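Local coordinates for protein Xyn30D (Paenibacillus barcinonensis, PDB 4QB6) that probably cleaves xylan as an endo-1,4-beta-xylanase and here is represented by its attached CBM35 carbohydrate-binding module, which binds calcium and glucuronic acid, at residues N73-W78 / R145-G150; R102-Y107 / E152-D157. One frame throughout, in Å; residues are numbered along the deposited sequence.

Overall arrangement
Both contacts lie in one beta-sandwich carbohydrate-binding module, their centres about 6 Å apart. Along the chain their segments interleave: 73-78, 102-107, 145-150, then 152-157. Contact 1 pairs strands 72-83 and 140-149 inside the five-stranded antiparallel sheet. Strand 102-108 is the next neighbour of 140-149, so the sheet runs directly from contact 1 into contact 2; the backbones of Arg-145 and Val-147 meet those of Tyr-107 and Asp-105. After strand 140-149 the chain leaves this sheet through 152-154 and enters strand 155-163 of the four-stranded sheet. Contact 2 therefore joins the five-stranded sheet to the loop leading into the other, at the end of the sandwich where one of two calcium ions meets glucuronic acid.

Contact 1. Residues N73-W78 / R145-G150; sequences NSAIEW and RIVTTG
Neighbouring antiparallel strands of the five-stranded sheet of the beta-sandwich meet here, Ile-76 and Ile-146 forming a hydrogen-bonded pair between the non-hydrogen-bonded pairs Ala-75/Val-147 and Glu-77/Arg-145. The Ile-76 N to Ile-146 O bond is 3.0 Å long and its return, Ile-146 N to Ile-76 O, 2.9 Å; both donors lie nearly along the C=O axis. Where strand 74-78 begins, Thr-148 N still donates to Ser-74 O at 2.9 Å, but the return bond comes to a side chain: Thr-148 OG1 accepts a hydrogen bond from Ser-74 N at 3.0 Å. Its chi1 of 67° sets this hydroxyl between its own backbone N and carbonyl carbon, turned to the neighbouring strand, and OG1 in turn donates to Ala-70 O, so the buried hydroxyl both accepts and donates. Thr-148 O takes Asn-73 N at 2.9 Å, with the donor well above the carbonyl plane (59°), as the chain turns its corner. On the Ile-76/Ile-146 face, Ile-146 CD1 approaches the Trp-78 indole in its plane, 3.9 Å from CZ3, while Ile-76 CG2 lies over one face near its rim, 3.7 Å above the plane. On the reverse, Val-147 CG2 meets Ala-75 CB at 4.0 Å, and Glu-77 CB packs on the aliphatic part of Arg-145 without their charged ends touching. Ile-76 and Ile-146 face the sandwich interior, where Met-156 of strand 155-163 covers both. Strand 46-49 flanks segment 73-78 along its far edge, and strand 102-108 flanks 145-150, with Tyr-107 in a cation-pi contact with Arg-145.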
loop_
_atom_site.group_PDB
_atom_site.type_symbol
_atom_site.label_atom_id
_atom_site.label_comp_id
_atom_site.label_asym_id
_atom_site.label_seq_id
_atom_site.Cartn_x
_atom_site.Cartn_y
_atom_site.Cartn_z
ATOM N N ASN A 73 4.103 -10.042 9.149
ATOM C CA ASN A 73 2.705 -10.077 9.522
ATOM C C ASN A 73 2.081 -8.773 9.970
ATOM O O ASN A 73 0.970 -8.754 10.505
ATOM C CB ASN A 73 2.383 -11.266 10.484
ATOM C CG ASN A 73 2.559 -12.594 9.807
ATOM O OD1 ASN A 73 3.033 -13.562 10.438
ATOM N ND2 ASN A 73 2.231 -12.663 8.560
ATOM N N SER A 74 2.738 -7.635 9.744
ATOM C CA SER A 74 2.034 -6.359 9.838
ATOM C C SER A 74 1.294 -6.174 8.532
ATOM O O SER A 74 1.712 -6.691 7.503
ATOM C CB SER A 74 2.948 -5.157 10.066
ATOM O OG SER A 74 3.539 -5.115 11.350
ATOM N N ALA A 75 0.203 -5.444 8.584
ATOM C CA ALA A 75 -0.671 -5.345 7.398
ATOM C C ALA A 75 -1.470 -4.081 7.366
ATOM O O ALA A 75 -1.841 -3.518 8.405
ATOM C CB ALA A 75 -1.613 -6.535 7.312
ATOM N N ILE A 76 -1.766 -3.639 6.143
ATOM C CA ILE A 76 -2.785 -2.644 5.864
ATOM C C ILE A 76 -3.799 -3.267 4.931
ATOM O O ILE A 76 -3.414 -3.810 3.889
ATOM C CB ILE A 76 -2.175 -1.401 5.161
ATOM C CG1 ILE A 76 -1.030 -0.807 5.951
ATOM C CG2 ILE A 76 -3.275 -0.386 4.884
ATOM C CD1 ILE A 76 -0.257 0.255 5.175
ATOM N N GLU A 77 -5.080 -3.222 5.291
ATOM C CA GLU A 77 -6.133 -3.723 4.432
ATOM C C GLU A 77 -7.106 -2.623 4.094
ATOM O O GLU A 77 -7.683 -2.009 4.993
ATOM C CB GLU A 77 -6.890 -4.845 5.142
ATOM C CG GLU A 77 -7.980 -5.461 4.267
ATOM C CD GLU A 77 -8.826 -6.542 4.925
ATOM O OE1 GLU A 77 -8.809 -6.669 6.165
ATOM O OE2 GLU A 77 -9.596 -7.213 4.179
ATOM N N TRP A 78 -7.240 -2.334 2.802
ATOM C CA TRP A 78 -8.283 -1.459 2.277
ATOM C C TRP A 78 -9.506 -2.307 2.051
ATOM O O TRP A 78 -9.475 -3.308 1.363
ATOM C CB TRP A 78 -7.827 -0.819 0.968
ATOM C CG TRP A 78 -6.804 0.243 1.117
ATOM C CD1 TRP A 78 -7.040 1.582 1.247
ATOM C CD2 TRP A 78 -5.379 0.080 1.140
ATOM N NE1 TRP A 78 -5.860 2.252 1.346
ATOM C CE2 TRP A 78 -4.825 1.365 1.291
ATOM C CE3 TRP A 78 -4.514 -1.019 1.058
ATOM C CZ2 TRP A 78 -3.460 1.590 1.317
ATOM C CZ3 TRP A 78 -3.161 -0.803 1.096
ATOM C CH2 TRP A 78 -2.638 0.500 1.242
ATOM N N ARG A 145 -4.979 -6.087 0.502
ATOM C CA ARG A 145 -4.181 -6.091 1.709
ATOM C C ARG A 145 -2.707 -6.242 1.332
ATOM O O ARG A 145 -2.332 -6.932 0.368
ATOM C CB ARG A 145 -4.623 -7.208 2.671
ATOM C CG ARG A 145 -3.908 -7.138 4.009
ATOM C CD ARG A 145 -4.559 -8.016 5.033
ATOM N NE ARG A 145 -4.493 -9.342 4.486
ATOM C CZ ARG A 145 -3.893 -10.398 5.017
ATOM N NH1 ARG A 145 -3.276 -10.328 6.186
ATOM N NH2 ARG A 145 -3.946 -11.544 4.356
ATOM N N ILE A 146 -1.872 -5.536 2.069
ATOM C CA ILE A 146 -0.414 -5.645 1.931
ATOM C C ILE A 146 0.189 -6.005 3.283
ATOM O O ILE A 146 -0.226 -5.458 4.303
ATOM C CB ILE A 146 0.154 -4.369 1.326
ATOM C CG1 ILE A 146 0.033 -3.136 2.235
ATOM C CG2 ILE A 146 -0.509 -4.107 -0.008
ATOM C CD1 ILE A 146 0.572 -1.874 1.604
ATOM N N VAL A 147 1.134 -6.937 3.262
ATOM C CA VAL A 147 1.570 -7.616 4.480
ATOM C C VAL A 147 3.074 -7.746 4.476
ATOM O O VAL A 147 3.668 -8.176 3.491
ATOM C CB VAL A 147 0.932 -9.008 4.586
ATOM C CG1 VAL A 147 1.175 -9.590 5.970
ATOM C CG2 VAL A 147 -0.572 -8.980 4.328
ATOM N N THR A 148 3.714 -7.461 5.614
ATOM C CA THR A 148 5.151 -7.677 5.747
ATOM C C THR A 148 5.449 -9.180 5.888
ATOM O O THR A 148 4.596 -9.948 6.319
ATOM C CB THR A 148 5.755 -6.846 6.894
ATOM O OG1 THR A 148 5.258 -7.331 8.139
ATOM C CG2 THR A 148 5.466 -5.401 6.743
ATOM N N THR A 149 6.649 -9.561 5.451
ATOM C CA THR A 149 7.011 -10.968 5.252
ATOM C C THR A 149 8.396 -11.283 5.764
ATOM O O THR A 149 8.925 -12.361 5.476
ATOM C CB THR A 149 6.961 -11.332 3.751
ATOM O OG1 THR A 149 7.933 -10.572 3.069
ATOM C CG2 THR A 149 5.573 -11.077 3.124
ATOM N N GLY A 150 9.032 -10.367 6.469
ATOM C CA GLY A 150 10.358 -10.606 7.036
ATOM C C GLY A 150 11.301 -9.448 6.937
ATOM O O GLY A 150 12.331 -9.438 7.612
#

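Contact 2. Residues R102-Y107 / E152-D157; sequences RNLDIY and EGPNMD. With CA (calcium ion), chain D; CA (calcium ion), chain C; GCU (alpha-D-glucopyranuronic acid), chain B.
Arg-102, at the start of strand 102-108, reaches across to Glu-152 and Gly-153 in this CBM35 beta-sandwich, where a calcium ion and glucuronic acid are bound together. The tight part is the ligand end. Arg-102 has CG beside its backbone N (chi1 -60°) and a chain extended to NE, which carries the guanidinium past Gly-153 to the sugar acid. NH1 and NH2 grip the two carboxylate oxygens of the glucuronic acid side by side: NH1 to O6A at 2.8 Å, nearly straight at 172°, and NH2 to O6B at 2.9 Å. NH1 also donates to Gly-153 O at 2.9 Å, from above that carbonyl plane, so a backbone oxygen steadies the arginine. Replacing Arg-102 by a leucine would probably leave the sugar carboxylate without its paired charged donors and Gly-153 O without this one. Both oxygens of Glu-152 bind calcium, as do O4 and O6A of the sugar, Asn-67 and Phe-68 O; the metal thus joins the two acidic groups. Gly-153 N holds the Glu-152 carboxylate through the anti lone pair of OE1, an almost linear bond (177°), and a calcium-bound water donates to Gly-153 O. Asp-157, farther along, binds a separate calcium ion through O and OD1, with Glu-41, Glu-43, Thr-61 and Gly-64. The sheet-ward half is held more lightly: buried Leu-104 CD1 meets Pro-154 CD tip to tip at 4.1 Å, with Tyr-95 against the proline. The solvent side, at partly exposed Asn-103, is bridged: one water donates to Asn-103 O at 2.6 Å and to Glu-152 O at 2.8 Å.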
loop_
_atom_site.group_PDB
_atom_site.type_symbol
_atom_site.label_atom_id
_atom_site.label_comp_id
_atom_site.label_asym_id
_atom_site.label_seq_id
_atom_site.Cartn_x
_atom_site.Cartn_y
_atom_site.Cartn_z
ATOM N N ARG A 102 12.342 -3.470 0.908
ATOM C CA ARG A 102 11.436 -4.190 1.793
ATOM C C ARG A 102 10.356 -4.813 0.962
ATOM O O ARG A 102 9.838 -4.168 0.034
ATOM C CB ARG A 102 10.878 -3.282 2.875
ATOM C CG ARG A 102 11.964 -2.671 3.750
ATOM C CD ARG A 102 11.437 -1.858 4.908
ATOM N NE ARG A 102 12.524 -1.371 5.739
ATOM C CZ ARG A 102 12.358 -0.712 6.875
ATOM N NH1 ARG A 102 11.166 -0.452 7.334
ATOM N NH2 ARG A 102 13.402 -0.321 7.595
ATOM N N ASN A 103 10.011 -6.053 1.268
ATOM C CA ASN A 103 9.085 -6.833 0.443
ATOM C C ASN A 103 7.746 -6.976 1.104
ATOM O O ASN A 103 7.656 -7.094 2.324
ATOM C CB ASN A 103 9.681 -8.205 0.142
ATOM C CG ASN A 103 11.138 -8.124 -0.247
ATOM O OD1 ASN A 103 11.988 -8.732 0.414
ATOM N ND2 ASN A 103 11.460 -7.359 -1.281
ATOM N N LEU A 104 6.692 -6.937 0.305
ATOM C CA LEU A 104 5.331 -7.126 0.830
ATOM C C LEU A 104 4.582 -8.174 0.047
ATOM O O LEU A 104 4.649 -8.180 -1.199
ATOM C CB LEU A 104 4.499 -5.834 0.810
ATOM C CG LEU A 104 5.064 -4.603 1.497
ATOM C CD1 LEU A 104 4.147 -3.411 1.343
ATOM C CD2 LEU A 104 5.268 -4.852 2.984
ATOM N N ASP A 105 3.817 -9.017 0.716
ATOM C CA ASP A 105 2.819 -9.849 0.034
ATOM C C ASP A 105 1.611 -8.976 -0.240
ATOM O O ASP A 105 1.238 -8.137 0.573
ATOM C CB ASP A 105 2.409 -11.037 0.916
ATOM C CG ASP A 105 3.380 -12.191 0.914
ATOM O OD1 ASP A 105 4.296 -12.266 0.093
ATOM O OD2 ASP A 105 3.140 -13.082 1.776
ATOM N N ILE A 106 0.968 -9.196 -1.375
ATOM C CA ILE A 106 -0.197 -8.411 -1.795
ATOM C C ILE A 106 -1.346 -9.350 -2.093
ATOM O O ILE A 106 -1.201 -10.297 -2.884
ATOM C CB ILE A 106 0.146 -7.503 -2.996
ATOM C CG1 ILE A 106 1.413 -6.686 -2.619
ATOM C CG2 ILE A 106 -1.059 -6.668 -3.403
ATOM C CD1 ILE A 106 1.701 -5.425 -3.366
ATOM N N TYR A 107 -2.473 -9.106 -1.438
ATOM C CA TYR A 107 -3.704 -9.879 -1.545
ATOM C C TYR A 107 -4.760 -9.002 -2.160
ATOM O O TYR A 107 -4.837 -7.819 -1.864
ATOM C CB TYR A 107 -4.189 -10.316 -0.156
ATOM C CG TYR A 107 -3.293 -11.261 0.619
ATOM C CD1 TYR A 107 -2.104 -10.818 1.206
ATOM C CD2 TYR A 107 -3.650 -12.589 0.797
ATOM C CE1 TYR A 107 -1.289 -11.683 1.929
ATOM C CE2 TYR A 107 -2.833 -13.449 1.514
ATOM C CZ TYR A 107 -1.661 -12.968 2.058
ATOM O OH TYR A 107 -0.839 -13.814 2.804
ATOM N N GLU A 152 10.039 -6.078 7.176
ATOM C CA GLU A 152 9.272 -4.903 7.627
ATOM C C GLU A 152 8.695 -4.216 6.374
ATOM O O GLU A 152 8.515 -4.862 5.334
ATOM C CB GLU A 152 10.114 -4.009 8.564
ATOM C CG GLU A 152 9.397 -3.550 9.825
ATOM C CD GLU A 152 9.115 -2.067 9.914
ATOM O OE1 GLU A 152 8.682 -1.456 8.909
ATOM O OE2 GLU A 152 9.281 -1.469 11.002
ATOM N N GLY A 153 8.328 -2.951 6.474
ATOM C CA GLY A 153 7.681 -2.313 5.324
ATOM C C GLY A 153 8.070 -0.885 5.152
ATOM O O GLY A 153 8.552 -0.241 6.067
ATOM N N PRO A 154 7.798 -0.321 3.976
ATOM C CA PRO A 154 7.941 1.111 3.793
ATOM C C PRO A 154 6.877 1.863 4.577
ATOM O O PRO A 154 5.828 1.303 4.870
ATOM C CB PRO A 154 7.717 1.270 2.301
ATOM C CG PRO A 154 6.741 0.206 1.969
ATOM C CD PRO A 154 7.117 -0.962 2.849
ATOM N N ASN A 155 7.105 3.124 4.895
ATOM C CA ASN A 155 6.037 3.929 5.424
ATOM C C ASN A 155 5.068 4.225 4.270
ATOM O O ASN A 155 5.506 4.621 3.178
ATOM C CB ASN A 155 6.537 5.217 6.028
ATOM C CG ASN A 155 7.269 5.024 7.329
ATOM O OD1 ASN A 155 7.207 3.973 7.963
ATOM N ND2 ASN A 155 7.928 6.083 7.773
ATOM N N MET A 156 3.773 4.029 4.458
ATOM C CA MET A 156 2.822 3.982 3.356
ATOM C C MET A 156 1.858 5.131 3.443
ATOM O O MET A 156 1.139 5.280 4.443
ATOM C CB MET A 156 2.051 2.659 3.384
ATOM C CG MET A 156 1.165 2.432 2.172
ATOM S SD MET A 156 2.022 2.402 0.603
ATOM C CE MET A 156 3.059 1.025 0.735
ATOM N N ASP A 157 1.822 5.966 2.412
ATOM C CA ASP A 157 0.977 7.169 2.433
ATOM C C ASP A 157 -0.408 6.930 1.884
ATOM O O ASP A 157 -1.398 7.318 2.514
ATOM C CB ASP A 157 1.670 8.292 1.659
ATOM C CG ASP A 157 0.962 9.611 1.772
ATOM O OD1 ASP A 157 0.172 9.828 2.703
ATOM O OD2 ASP A 157 1.240 10.436 0.883
HETATM CA CA CA D . -1.813 9.555 3.747
HETATM CA CA CA C . 8.322 0.654 10.302
HETATM C C1 GCU B . 12.287 4.798 11.861
HETATM C C2 GCU B . 11.251 5.748 11.319
HETATM C C3 GCU B . 9.937 5.053 11.038
HETATM C C4 GCU B . 10.203 3.775 10.136
HETATM C C5 GCU B . 11.204 2.888 10.852
HETATM C C6 GCU B . 11.530 1.663 10.104
HETATM O O2 GCU B . 11.114 6.890 12.203
HETATM O O3 GCU B . 8.973 5.864 10.374
HETATM O O4 GCU B . 8.966 3.038 10.031
HETATM O O5 GCU B . 12.371 3.673 10.988
HETATM O O6A GCU B . 10.608 0.903 9.776
HETATM O O6B GCU B . 12.694 1.410 9.820
HETATM O O HOH W 1 8.521 -7.557 4.758
HETATM O O HOH W 2 7.278 1.179 8.139
HETATM O O HOH W 3 8.743 0.979 12.652
#